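D-isomer specific 2-hydroxyacid dehydrogenase NAD-binding (Xanthobacter autotrophicus, PDB 4XA8) probably interconverts 2-hydroxy acids and 2-oxo acids as a nicotinamide-dependent oxidoreductase of the D-isomer-specific dehydrogenase family. Local coordinates at residues Leu116-Asp121 / Ile253-Leu258; Gly148-Gly153 / Glu190-Phe195; Gly194-Ser199 / Leu221-Arg226; Leu206-Glu211 / Gly236-Glu241. All blocks are in the same frame, centred on the assembly; numbering follows the deposited sequence.

Interaction 1. Residues Leu116-Asp121 / Ile253-Leu258; sequences LRHARD and IAEATL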
loop_
_atom_site.group_PDB
_atom_site.type_symbol
_atom_site.label_atom_id
_atom_site.label_comp_id
_atom_site.label_asym_id
_atom_site.label_seq_id
_atom_site.Cartn_x
_atom_site.Cartn_y
_atom_site.Cartn_z
ATOM N N LEU A 116 0.520 4.910 -2.280
ATOM C CA LEU A 116 -0.649 5.050 -1.363
ATOM C C LEU A 116 -0.197 5.321 0.097
ATOM O O LEU A 116 -0.810 6.111 0.838
ATOM C CB LEU A 116 -1.550 3.802 -1.393
ATOM C CG LEU A 116 -2.331 3.540 -2.684
ATOM C CD1 LEU A 116 -2.947 2.144 -2.723
ATOM C CD2 LEU A 116 -3.372 4.612 -2.757
ATOM N N ARG A 117 0.903 4.695 0.459
ATOM C CA ARG A 117 1.433 4.841 1.793
ATOM C C ARG A 117 1.784 6.356 2.014
ATOM O O ARG A 117 1.449 6.928 3.048
ATOM C CB ARG A 117 2.612 3.907 1.980
ATOM C CG ARG A 117 3.468 4.053 3.215
ATOM C CD ARG A 117 4.591 2.999 3.355
ATOM N NE ARG A 117 5.196 3.260 4.660
ATOM C CZ ARG A 117 6.118 4.166 4.900
ATOM N NH1 ARG A 117 6.626 4.879 3.916
ATOM N NH2 ARG A 117 6.518 4.395 6.154
ATOM N N HIS A 118 2.425 7.004 1.054
ATOM C CA HIS A 118 2.715 8.444 1.163
ATOM C C HIS A 118 1.509 9.357 0.991
ATOM O O HIS A 118 1.368 10.342 1.714
ATOM C CB HIS A 118 3.834 8.837 0.185
ATOM C CG HIS A 118 5.166 8.290 0.583
ATOM N ND1 HIS A 118 5.809 8.682 1.739
ATOM C CD2 HIS A 118 5.948 7.342 0.020
ATOM C CE1 HIS A 118 6.947 8.020 1.850
ATOM N NE2 HIS A 118 7.055 7.216 0.813
ATOM N N ALA A 119 0.656 9.048 0.029
ATOM C CA ALA A 119 -0.507 9.868 -0.257
ATOM C C ALA A 119 -1.468 9.867 0.940
ATOM O O ALA A 119 -2.107 10.854 1.160
ATOM C CB ALA A 119 -1.231 9.346 -1.498
ATOM N N ARG A 120 -1.598 8.751 1.673
ATOM C CA ARG A 120 -2.474 8.737 2.861
ATOM C C ARG A 120 -1.757 9.136 4.144
ATOM O O ARG A 120 -2.360 9.096 5.198
ATOM C CB ARG A 120 -3.161 7.386 3.001
ATOM C CG ARG A 120 -3.975 6.955 1.779
ATOM C CD ARG A 120 -4.971 7.988 1.319
ATOM N NE ARG A 120 -5.768 8.470 2.430
ATOM C CZ ARG A 120 -6.909 7.924 2.880
ATOM N NH1 ARG A 120 -7.473 6.853 2.293
ATOM N NH2 ARG A 120 -7.509 8.498 3.931
ATOM N N ASP A 121 -0.491 9.560 4.041
ATOM C CA ASP A 121 0.307 10.017 5.178
ATOM C C ASP A 121 0.510 8.924 6.209
ATOM O O ASP A 121 0.615 9.207 7.431
ATOM C CB ASP A 121 -0.332 11.271 5.816
ATOM C CG ASP A 121 -0.077 12.532 4.989
ATOM O OD1 ASP A 121 1.071 12.844 4.632
ATOM O OD2 ASP A 121 -1.043 13.216 4.653
ATOM N N ILE A 253 12.973 17.064 1.085
ATOM C CA ILE A 253 12.161 15.894 0.879
ATOM C C ILE A 253 11.672 15.576 2.256
ATOM O O ILE A 253 12.474 15.415 3.182
ATOM C CB ILE A 253 12.987 14.750 0.261
ATOM C CG1 ILE A 253 13.340 15.113 -1.190
ATOM C CG2 ILE A 253 12.209 13.458 0.222
ATOM C CD1 ILE A 253 14.242 14.150 -1.894
ATOM N N ALA A 254 10.348 15.469 2.383
ATOM C CA ALA A 254 9.706 15.217 3.663
ATOM C C ALA A 254 9.793 13.748 4.135
ATOM O O ALA A 254 9.908 13.458 5.366
ATOM C CB ALA A 254 8.261 15.666 3.614
ATOM N N GLU A 255 9.703 12.835 3.185
ATOM C CA GLU A 255 9.724 11.410 3.472
ATOM C C GLU A 255 10.058 10.608 2.236
ATOM O O GLU A 255 9.930 11.094 1.119
ATOM C CB GLU A 255 8.375 10.932 4.125
ATOM C CG GLU A 255 7.135 11.505 3.527
ATOM C CD GLU A 255 5.823 11.136 4.258
ATOM O OE1 GLU A 255 5.003 10.432 3.632
ATOM O OE2 GLU A 255 5.593 11.551 5.430
ATOM N N ALA A 256 10.511 9.372 2.438
ATOM C CA ALA A 256 10.935 8.545 1.365
ATOM C C ALA A 256 10.722 7.074 1.660
ATOM O O ALA A 256 10.628 6.639 2.841
ATOM C CB ALA A 256 12.427 8.792 1.067
ATOM N N THR A 257 10.631 6.335 0.553
ATOM C CA THR A 257 10.561 4.897 0.526
ATOM C C THR A 257 11.619 4.454 -0.515
ATOM O O THR A 257 11.552 4.801 -1.707
ATOM C CB THR A 257 9.148 4.314 0.231
ATOM O OG1 THR A 257 8.176 4.784 1.204
ATOM C CG2 THR A 257 9.178 2.812 0.222
ATOM N N LEU A 258 12.613 3.696 -0.035
ATOM C CA LEU A 258 13.818 3.387 -0.823
ATOM C C LEU A 258 13.993 1.879 -0.812
ATOM O O LEU A 258 14.119 1.280 0.260
ATOM C CB LEU A 258 15.043 4.085 -0.229
ATOM C CG LEU A 258 14.948 5.602 -0.069
ATOM C CD1 LEU A 258 16.169 6.056 0.701
ATOM C CD2 LEU A 258 14.811 6.308 -1.417
HETATM O O HOH W 1 8.501 6.687 4.624
HETATM O O HOH W 2 3.028 11.356 6.472
#
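A His-carboxylate hydrogen bond joins the C-terminal end of helix 103-119 to strand 253-258 in the parallel sheet of the nucleotide-binding domain. His118 and Glu255 meet tip to tip: ND1 of His118 donates to OE1 of Glu255 at 2.7 Å in a nearly straight bond (173°). The oxygen lies in the ring plane and receives the proton on its anti lone pair, although ring and carboxylate planes are turned 55° apart. The other ring nitrogen, His118 NE2, is hydrogen-bonded to Thr257 OG1 at 2.7 Å, so the imidazole is gripped at both nitrogens and its rotation fixed. Glu255 and Thr257 can share the ring because, two apart on the strand, both face the helix. That helix ends in a Schellman motif with Asp121, at positive phi, as its C-prime residue. Asp121 OD1 is bridged to Glu255 OE2 by a water that donates to both, at 3.1 Å and 2.8 Å. Lys229 forms salt bridges with Asp121 OD1 and Glu255 OE1, which probably eases the repulsion between the two acids. One residue before the histidine, the extended Arg117 chain carries NH1 to a second water, 2.7 Å away, which donates to Ala256 O at 2.8 Å.

Interaction 2. Residues Gly148-Gly153 / Glu190-Phe195; sequences GVLGLG and EALPGF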
loop_
_atom_site.group_PDB
_atom_site.type_symbol
_atom_site.label_atom_id
_atom_site.label_comp_id
_atom_site.label_asym_id
_atom_site.label_seq_id
_atom_site.Cartn_x
_atom_site.Cartn_y
_atom_site.Cartn_z
ATOM N N GLY A 148 4.343 11.787 -9.883
ATOM C CA GLY A 148 5.199 11.786 -11.049
ATOM C C GLY A 148 5.953 10.465 -11.114
ATOM O O GLY A 148 6.684 10.112 -10.168
ATOM N N VAL A 149 5.855 9.771 -12.241
ATOM C CA VAL A 149 6.678 8.559 -12.479
ATOM C C VAL A 149 7.852 8.926 -13.436
ATOM O O VAL A 149 7.605 9.321 -14.590
ATOM C CB VAL A 149 5.792 7.456 -13.105
ATOM C CG1 VAL A 149 6.580 6.169 -13.362
ATOM C CG2 VAL A 149 4.642 7.136 -12.210
ATOM N N LEU A 150 9.084 8.862 -12.931
ATOM C CA LEU A 150 10.286 9.170 -13.674
ATOM C C LEU A 150 10.763 7.884 -14.350
ATOM O O LEU A 150 11.314 7.004 -13.707
ATOM C CB LEU A 150 11.324 9.785 -12.719
ATOM C CG LEU A 150 12.621 10.277 -13.288
ATOM C CD1 LEU A 150 12.420 11.584 -14.044
ATOM C CD2 LEU A 150 13.610 10.476 -12.151
ATOM N N GLY A 151 10.513 7.768 -15.649
ATOM C CA GLY A 151 10.891 6.607 -16.469
ATOM C C GLY A 151 9.642 5.927 -16.954
ATOM O O GLY A 151 8.806 5.575 -16.129
ATOM N N LEU A 152 9.457 5.823 -18.285
ATOM C CA LEU A 152 8.240 5.187 -18.822
ATOM C C LEU A 152 8.523 4.087 -19.809
ATOM O O LEU A 152 7.877 3.993 -20.861
ATOM C CB LEU A 152 7.311 6.226 -19.462
ATOM C CG LEU A 152 6.752 7.343 -18.586
ATOM C CD1 LEU A 152 6.051 8.376 -19.488
ATOM C CD2 LEU A 152 5.784 6.819 -17.522
ATOM N N GLY A 153 9.505 3.265 -19.457
ATOM C CA GLY A 153 9.732 1.963 -20.093
ATOM C C GLY A 153 8.640 0.996 -19.694
ATOM O O GLY A 153 7.635 1.406 -19.149
ATOM N N GLU A 190 15.018 18.881 -21.073
ATOM C CA GLU A 190 14.557 20.248 -20.899
ATOM C C GLU A 190 13.251 20.318 -20.091
ATOM O O GLU A 190 12.991 21.328 -19.429
ATOM C CB GLU A 190 14.353 20.866 -22.303
ATOM C CG GLU A 190 14.205 22.377 -22.370
ATOM C CD GLU A 190 14.866 23.026 -23.612
ATOM O OE1 GLU A 190 16.091 22.866 -23.826
ATOM O OE2 GLU A 190 14.177 23.742 -24.362
ATOM N N ALA A 191 12.427 19.265 -20.183
ATOM C CA ALA A 191 11.159 19.175 -19.470
ATOM C C ALA A 191 11.280 18.631 -18.051
ATOM O O ALA A 191 10.318 18.661 -17.286
ATOM C CB ALA A 191 10.151 18.334 -20.266
ATOM N N LEU A 192 12.467 18.177 -17.663
ATOM C CA LEU A 192 12.627 17.558 -16.374
ATOM C C LEU A 192 12.411 18.503 -15.184
ATOM O O LEU A 192 11.726 18.139 -14.232
ATOM C CB LEU A 192 13.995 16.854 -16.348
ATOM C CG LEU A 192 14.327 15.929 -15.227
ATOM C CD1 LEU A 192 13.296 14.809 -15.151
ATOM C CD2 LEU A 192 15.779 15.431 -15.458
ATOM N N PRO A 193 12.914 19.731 -15.239
ATOM C CA PRO A 193 12.610 20.610 -14.120
ATOM C C PRO A 193 11.132 20.891 -13.897
ATOM O O PRO A 193 10.697 20.792 -12.773
ATOM C CB PRO A 193 13.362 21.901 -14.464
ATOM C CG PRO A 193 14.514 21.429 -15.266
ATOM C CD PRO A 193 13.915 20.347 -16.130
ATOM N N GLY A 194 10.368 21.190 -14.950
ATOM C CA GLY A 194 8.933 21.447 -14.778
ATOM C C GLY A 194 8.190 20.173 -14.339
ATOM O O GLY A 194 7.263 20.239 -13.533
ATOM N N PHE A 195 8.604 19.013 -14.847
ATOM C CA PHE A 195 8.015 17.713 -14.441
ATOM C C PHE A 195 8.200 17.502 -12.931
ATOM O O PHE A 195 7.227 17.166 -12.227
ATOM C CB PHE A 195 8.624 16.519 -15.200
ATOM C CG PHE A 195 8.361 15.155 -14.560
ATOM C CD1 PHE A 195 7.155 14.518 -14.762
ATOM C CD2 PHE A 195 9.324 14.516 -13.776
ATOM C CE1 PHE A 195 6.886 13.286 -14.158
ATOM C CE2 PHE A 195 9.067 13.262 -13.192
ATOM C CZ PHE A 195 7.834 12.666 -13.392
#
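This is a buried, largely apolar helix-on-sheet contact in the Rossmann-type domain, where helix 192-197 packs on strand 146-150, a central strand of the parallel sheet. Phe195 carries most of it. With CG anti to the backbone N (chi1 163°), its ring projects from the helix toward the strand and meets the main chain tip first. CZ of Phe195 comes within 3.6 Å of Gly148 CA, a closeness possible because Gly148 has no side chain; a CB there would point toward the ring and clash with CZ. The same CZ lies 3.6 Å from Val149 O. One ring position back, Phe195 CE2 is 3.8 Å from Leu150 CD1, the two side chains crossing obliquely. That methyl also serves the preceding helical turn: Leu150 CD1 touches Leu192 CD1 at 3.5 Å, and the two leucines cross at about a right angle. One branch of Leu150 thus fits against two helix residues, put there by a first torsion that sets its CG anti to the backbone N (chi1 -176°). Just beyond the strand the chain enters a glycine-rich turn, Gly151 and Gly153, consistent with the dinucleotide-binding GxGxxG loop; Leu152 within it contacts NADPH in a structure of this protein. Trp173 on strand 169-174 packs against Phe195, Leu150 and Leu192, while Val149 points away from helix 192-197 to touch Ala160 and Leu163 of helix 154-165.

Interaction 3. Residues Gly194-Ser199 / Leu221-Arg226; sequences GFLAGS and LAHLPR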
loop_
_atom_site.group_PDB
_atom_site.type_symbol
_atom_site.label_atom_id
_atom_site.label_comp_id
_atom_site.label_asym_id
_atom_site.label_seq_id
_atom_site.Cartn_x
_atom_site.Cartn_y
_atom_site.Cartn_z
ATOM N N GLY A 194 10.368 21.190 -14.950
ATOM C CA GLY A 194 8.933 21.447 -14.778
ATOM C C GLY A 194 8.190 20.173 -14.339
ATOM O O GLY A 194 7.263 20.239 -13.533
ATOM N N PHE A 195 8.604 19.013 -14.847
ATOM C CA PHE A 195 8.015 17.713 -14.441
ATOM C C PHE A 195 8.200 17.502 -12.931
ATOM O O PHE A 195 7.227 17.166 -12.227
ATOM C CB PHE A 195 8.624 16.519 -15.200
ATOM C CG PHE A 195 8.361 15.155 -14.560
ATOM C CD1 PHE A 195 7.155 14.518 -14.762
ATOM C CD2 PHE A 195 9.324 14.516 -13.776
ATOM C CE1 PHE A 195 6.886 13.286 -14.158
ATOM C CE2 PHE A 195 9.067 13.262 -13.192
ATOM C CZ PHE A 195 7.834 12.666 -13.392
ATOM N N LEU A 196 9.431 17.697 -12.454
ATOM C CA LEU A 196 9.724 17.532 -11.024
ATOM C C LEU A 196 9.027 18.602 -10.153
ATOM O O LEU A 196 8.529 18.277 -9.066
ATOM C CB LEU A 196 11.229 17.606 -10.780
ATOM C CG LEU A 196 12.015 16.418 -11.366
ATOM C CD1 LEU A 196 13.520 16.701 -11.369
ATOM C CD2 LEU A 196 11.696 15.134 -10.653
ATOM N N ALA A 197 9.050 19.869 -10.595
ATOM C CA ALA A 197 8.470 20.947 -9.781
ATOM C C ALA A 197 6.995 20.739 -9.489
ATOM O O ALA A 197 6.487 21.240 -8.472
ATOM C CB ALA A 197 8.686 22.295 -10.456
ATOM N N GLY A 198 6.275 20.034 -10.359
ATOM C CA GLY A 198 4.822 19.792 -10.099
ATOM C C GLY A 198 4.498 18.422 -9.510
ATOM O O GLY A 198 3.330 18.039 -9.412
ATOM N N SER A 199 5.515 17.642 -9.152
ATOM C CA SER A 199 5.314 16.297 -8.562
ATOM C C SER A 199 5.419 16.359 -7.030
ATOM O O SER A 199 6.518 16.500 -6.474
ATOM C CB SER A 199 6.360 15.321 -9.080
ATOM O OG SER A 199 6.246 15.107 -10.482
ATOM N N LEU A 221 17.060 17.100 -7.625
ATOM C CA LEU A 221 16.326 17.029 -6.383
ATOM C C LEU A 221 15.779 18.407 -5.909
ATOM O O LEU A 221 14.678 18.493 -5.321
ATOM C CB LEU A 221 17.189 16.409 -5.285
ATOM C CG LEU A 221 17.549 14.912 -5.388
ATOM C CD1 LEU A 221 18.569 14.578 -4.294
ATOM C CD2 LEU A 221 16.318 14.037 -5.257
ATOM N N ALA A 222 16.577 19.462 -6.103
ATOM C CA ALA A 222 16.166 20.791 -5.726
ATOM C C ALA A 222 14.976 21.317 -6.556
ATOM O O ALA A 222 14.280 22.213 -6.105
ATOM C CB ALA A 222 17.341 21.741 -5.805
ATOM N N HIS A 223 14.704 20.729 -7.722
ATOM C CA HIS A 223 13.538 21.117 -8.533
ATOM C C HIS A 223 12.220 20.613 -7.985
ATOM O O HIS A 223 11.170 21.155 -8.303
ATOM C CB HIS A 223 13.659 20.554 -9.939
ATOM C CG HIS A 223 14.747 21.166 -10.746
ATOM N ND1 HIS A 223 14.958 22.525 -10.791
ATOM C CD2 HIS A 223 15.643 20.617 -11.592
ATOM C CE1 HIS A 223 15.963 22.784 -11.606
ATOM N NE2 HIS A 223 16.392 21.637 -12.108
ATOM N N LEU A 224 12.271 19.536 -7.219
ATOM C CA LEU A 224 11.099 19.068 -6.503
ATOM C C LEU A 224 10.593 20.143 -5.569
ATOM O O LEU A 224 11.381 20.895 -5.039
ATOM C CB LEU A 224 11.459 17.821 -5.699
ATOM C CG LEU A 224 11.775 16.558 -6.497
ATOM C CD1 LEU A 224 12.414 15.533 -5.566
ATOM C CD2 LEU A 224 10.479 16.037 -7.137
ATOM N N PRO A 225 9.276 20.193 -5.328
ATOM C CA PRO A 225 8.739 21.112 -4.321
ATOM C C PRO A 225 9.188 20.748 -2.916
ATOM O O PRO A 225 9.300 19.578 -2.595
ATOM C CB PRO A 225 7.219 20.906 -4.415
ATOM C CG PRO A 225 7.050 19.539 -4.972
ATOM C CD PRO A 225 8.254 19.257 -5.837
ATOM N N ARG A 226 9.372 21.742 -2.059
ATOM C CA ARG A 226 9.700 21.481 -0.675
ATOM C C ARG A 226 8.574 20.673 -0.030
ATOM O O ARG A 226 7.374 20.930 -0.218
ATOM C CB ARG A 226 9.973 22.792 0.084
ATOM C CG ARG A 226 10.186 22.552 1.565
ATOM C CD ARG A 226 10.830 23.705 2.302
ATOM N NE ARG A 226 11.108 23.284 3.675
ATOM C CZ ARG A 226 12.271 22.818 4.144
ATOM N NH1 ARG A 226 13.360 22.683 3.386
ATOM N NH2 ARG A 226 12.335 22.455 5.412
#
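The backbones run very close where helix 192-197 ends, with Ala197 CA only 4.6 Å from Leu224 CA and Ala197 CA making a CA-H...O contact of 3.1 Å to His223 O. The angle at that hydrogen is 132°. Beside it, CB of Leu196 sits 3.9 Å from CB of His223, while one Leu196 branch, CD2, meets CD2 of Leu224 at 3.8 Å, the two leucines crossing obliquely. CD1 of Leu196 lies at the edge of the His223 imidazole, near its plane. The contact joins the C-terminal ends of two helices, 192-197 and 218-223, that lead into the neighbouring parallel strands 201-204 and 228-232 of the Rossmann-type sheet. Pro225, in the second of these connections, rests its CD against two carbonyl oxygens, 3.4 Å from Leu196 O and 3.3 Å from Ser199 O. The latter oxygen is buried here and has no hydrogen-bonding partner in the model. Ser199 turns its hydroxyl back into the preceding helix: OG donates to Phe195 O at 2.9 Å from above the carbonyl plane, and also sits over the centre of the Phe195 ring. Arg171 NH1 is a second donor to that same carbonyl.

Interaction 4. Residues Leu206-Glu211 / Gly236-Glu241; sequences LPLTPE and GPVVDE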
loop_
_atom_site.group_PDB
_atom_site.type_symbol
_atom_site.label_atom_id
_atom_site.label_comp_id
_atom_site.label_asym_id
_atom_site.label_seq_id
_atom_site.Cartn_x
_atom_site.Cartn_y
_atom_site.Cartn_z
ATOM N N LEU A 206 13.661 4.611 -13.576
ATOM C CA LEU A 206 14.485 4.722 -14.792
ATOM C C LEU A 206 15.408 3.535 -14.911
ATOM O O LEU A 206 16.051 3.181 -13.959
ATOM C CB LEU A 206 15.347 5.962 -14.711
ATOM C CG LEU A 206 14.653 7.249 -15.038
ATOM C CD1 LEU A 206 15.486 8.373 -14.466
ATOM C CD2 LEU A 206 14.486 7.367 -16.550
ATOM N N PRO A 207 15.492 2.910 -16.079
ATOM C CA PRO A 207 16.629 1.969 -16.201
ATOM C C PRO A 207 17.972 2.690 -16.050
ATOM O O PRO A 207 18.055 3.864 -16.453
ATOM C CB PRO A 207 16.485 1.406 -17.619
ATOM C CG PRO A 207 15.668 2.404 -18.358
ATOM C CD PRO A 207 14.824 3.162 -17.366
ATOM N N LEU A 208 18.989 1.992 -15.501
ATOM C CA LEU A 208 20.343 2.567 -15.237
ATOM C C LEU A 208 21.321 2.460 -16.419
ATOM O O LEU A 208 21.893 1.406 -16.669
ATOM C CB LEU A 208 21.014 1.954 -13.971
ATOM C CG LEU A 208 22.495 2.318 -13.631
ATOM C CD1 LEU A 208 22.710 3.798 -13.360
ATOM C CD2 LEU A 208 23.035 1.520 -12.453
ATOM N N THR A 209 21.551 3.578 -17.099
ATOM C CA THR A 209 22.478 3.642 -18.247
ATOM C C THR A 209 23.465 4.801 -18.014
ATOM O O THR A 209 23.281 5.599 -17.096
ATOM C CB THR A 209 21.705 3.883 -19.558
ATOM O OG1 THR A 209 21.429 5.279 -19.692
ATOM C CG2 THR A 209 20.378 3.118 -19.549
ATOM N N PRO A 210 24.521 4.916 -18.849
ATOM C CA PRO A 210 25.370 6.101 -18.650
ATOM C C PRO A 210 24.597 7.455 -18.656
ATOM O O PRO A 210 24.938 8.344 -17.884
ATOM C CB PRO A 210 26.403 5.991 -19.797
ATOM C CG PRO A 210 26.513 4.512 -20.044
ATOM C CD PRO A 210 25.116 3.951 -19.789
ATOM N N GLU A 211 23.547 7.583 -19.461
ATOM C CA GLU A 211 22.737 8.810 -19.496
ATOM C C GLU A 211 21.768 8.999 -18.280
ATOM O O GLU A 211 21.322 10.114 -17.996
ATOM C CB GLU A 211 21.965 8.856 -20.819
ATOM C CG GLU A 211 21.051 10.057 -20.967
ATOM N N GLY A 236 20.031 2.164 -7.144
ATOM C CA GLY A 236 20.595 3.128 -6.206
ATOM C C GLY A 236 21.226 4.334 -6.887
ATOM O O GLY A 236 20.903 5.466 -6.507
ATOM N N PRO A 237 22.076 4.095 -7.929
ATOM C CA PRO A 237 22.897 5.139 -8.547
ATOM C C PRO A 237 22.242 5.995 -9.660
ATOM O O PRO A 237 22.916 6.898 -10.167
ATOM C CB PRO A 237 24.081 4.343 -9.114
ATOM C CG PRO A 237 23.459 3.094 -9.569
ATOM C CD PRO A 237 22.350 2.786 -8.566
ATOM N N VAL A 238 20.987 5.727 -10.054
ATOM C CA VAL A 238 20.193 6.724 -10.810
ATOM C C VAL A 238 20.071 7.941 -9.910
ATOM O O VAL A 238 19.924 9.076 -10.356
ATOM C CB VAL A 238 18.761 6.196 -11.155
ATOM C CG1 VAL A 238 17.829 7.345 -11.506
ATOM C CG2 VAL A 238 18.834 5.205 -12.308
ATOM N N VAL A 239 20.092 7.677 -8.615
ATOM C CA VAL A 239 19.969 8.688 -7.610
ATOM C C VAL A 239 21.314 8.881 -6.946
ATOM O O VAL A 239 22.001 7.905 -6.635
ATOM C CB VAL A 239 18.882 8.295 -6.594
ATOM C CG1 VAL A 239 18.800 9.312 -5.480
ATOM C CG2 VAL A 239 17.535 8.214 -7.295
ATOM N N ASP A 240 21.711 10.141 -6.768
ATOM C CA ASP A 240 22.892 10.460 -5.963
ATOM C C ASP A 240 22.541 10.313 -4.488
ATOM O O ASP A 240 21.793 11.112 -3.956
ATOM C CB ASP A 240 23.347 11.899 -6.250
ATOM C CG ASP A 240 24.684 12.224 -5.645
ATOM O OD1 ASP A 240 24.765 12.455 -4.427
ATOM O OD2 ASP A 240 25.666 12.273 -6.395
ATOM N N GLU A 241 23.052 9.283 -3.833
ATOM C CA GLU A 241 22.602 8.948 -2.488
ATOM C C GLU A 241 22.997 10.046 -1.498
ATOM O O GLU A 241 22.204 10.408 -0.636
ATOM C CB GLU A 241 23.158 7.590 -2.050
ATOM C CG GLU A 241 22.517 6.995 -0.795
ATOM C CD GLU A 241 22.630 5.462 -0.718
ATOM O OE1 GLU A 241 23.325 4.942 0.199
ATOM O OE2 GLU A 241 21.994 4.780 -1.559
#
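Leu208 reaches from the loop after strand 201-204 toward the short 3-10 segment 236-238; its base faces Val238 and its tip Pro237. At the base, Leu208 CB lies 4.3 Å from Val238 CG2, a loose approach. CG stands anti to the backbone N (chi1 173°), which carries the fork across to Pro237, and both branches then come up to the same ring carbon, CG, from one side. CD1 of Leu208 is 3.9 Å from Pro237 CG and 4.2 Å from Val238 N. CD2 comes in much harder, at 3.3 Å from Pro237 CG, shorter than usual van der Waals contact, so the packing is tight at this point. Leucine and proline cross at about a right angle.

Val238 fills the neighbouring position. Its CG1 meets Leu206 CD1 at 3.9 Å, again at roughly a right angle, and its CG2 lies 3.8 Å from the main-chain Leu206 O. The turn presenting Pro237 and Val238 is closed by a backbone hydrogen bond from Val239 N to Gly236 O of 3.2 Å, and it is tied by further backbone bonds to Gly214 and Met216.

Both loops follow the C-terminal ends of parallel strands, the side of a Rossmann-type domain where the dinucleotide binds; Ala234, which contacts NADPH in a structure of this protein, lies close to Val238. Apolar carbons carry the contact, with only backbone polar atoms nearby and no hydrogen bond between the segments, so it depends on close fit, tightest at Leu208 CD2 and Pro237 CG, and not on directional bonds.

In the fold
All four contacts belong to the nucleotide-binding domain. Interactions 2 and 3 are neighbours, centres about 10 Å apart: they share Phe195 on helix 192-197, and Gly148 CA lies 3.5 Å from Ser199 OG. Interaction 3 also meets interaction 1, where Ile253 CD1 packs on Leu221 CD2 at 4.0 Å, their centres about 15 Å apart. Toward the cofactor side, interaction 2 touches interaction 4 through Gly151 CA and Leu206 CD2, 3.7 Å apart, linking the glycine-rich turn to the loop after strand 201-204. NADPH-contacting residues seen in this protein lie near three of the contacts: Leu152 within interaction 2, Ala234 beside interaction 4, and Asp259 just beyond the strand of interaction 1.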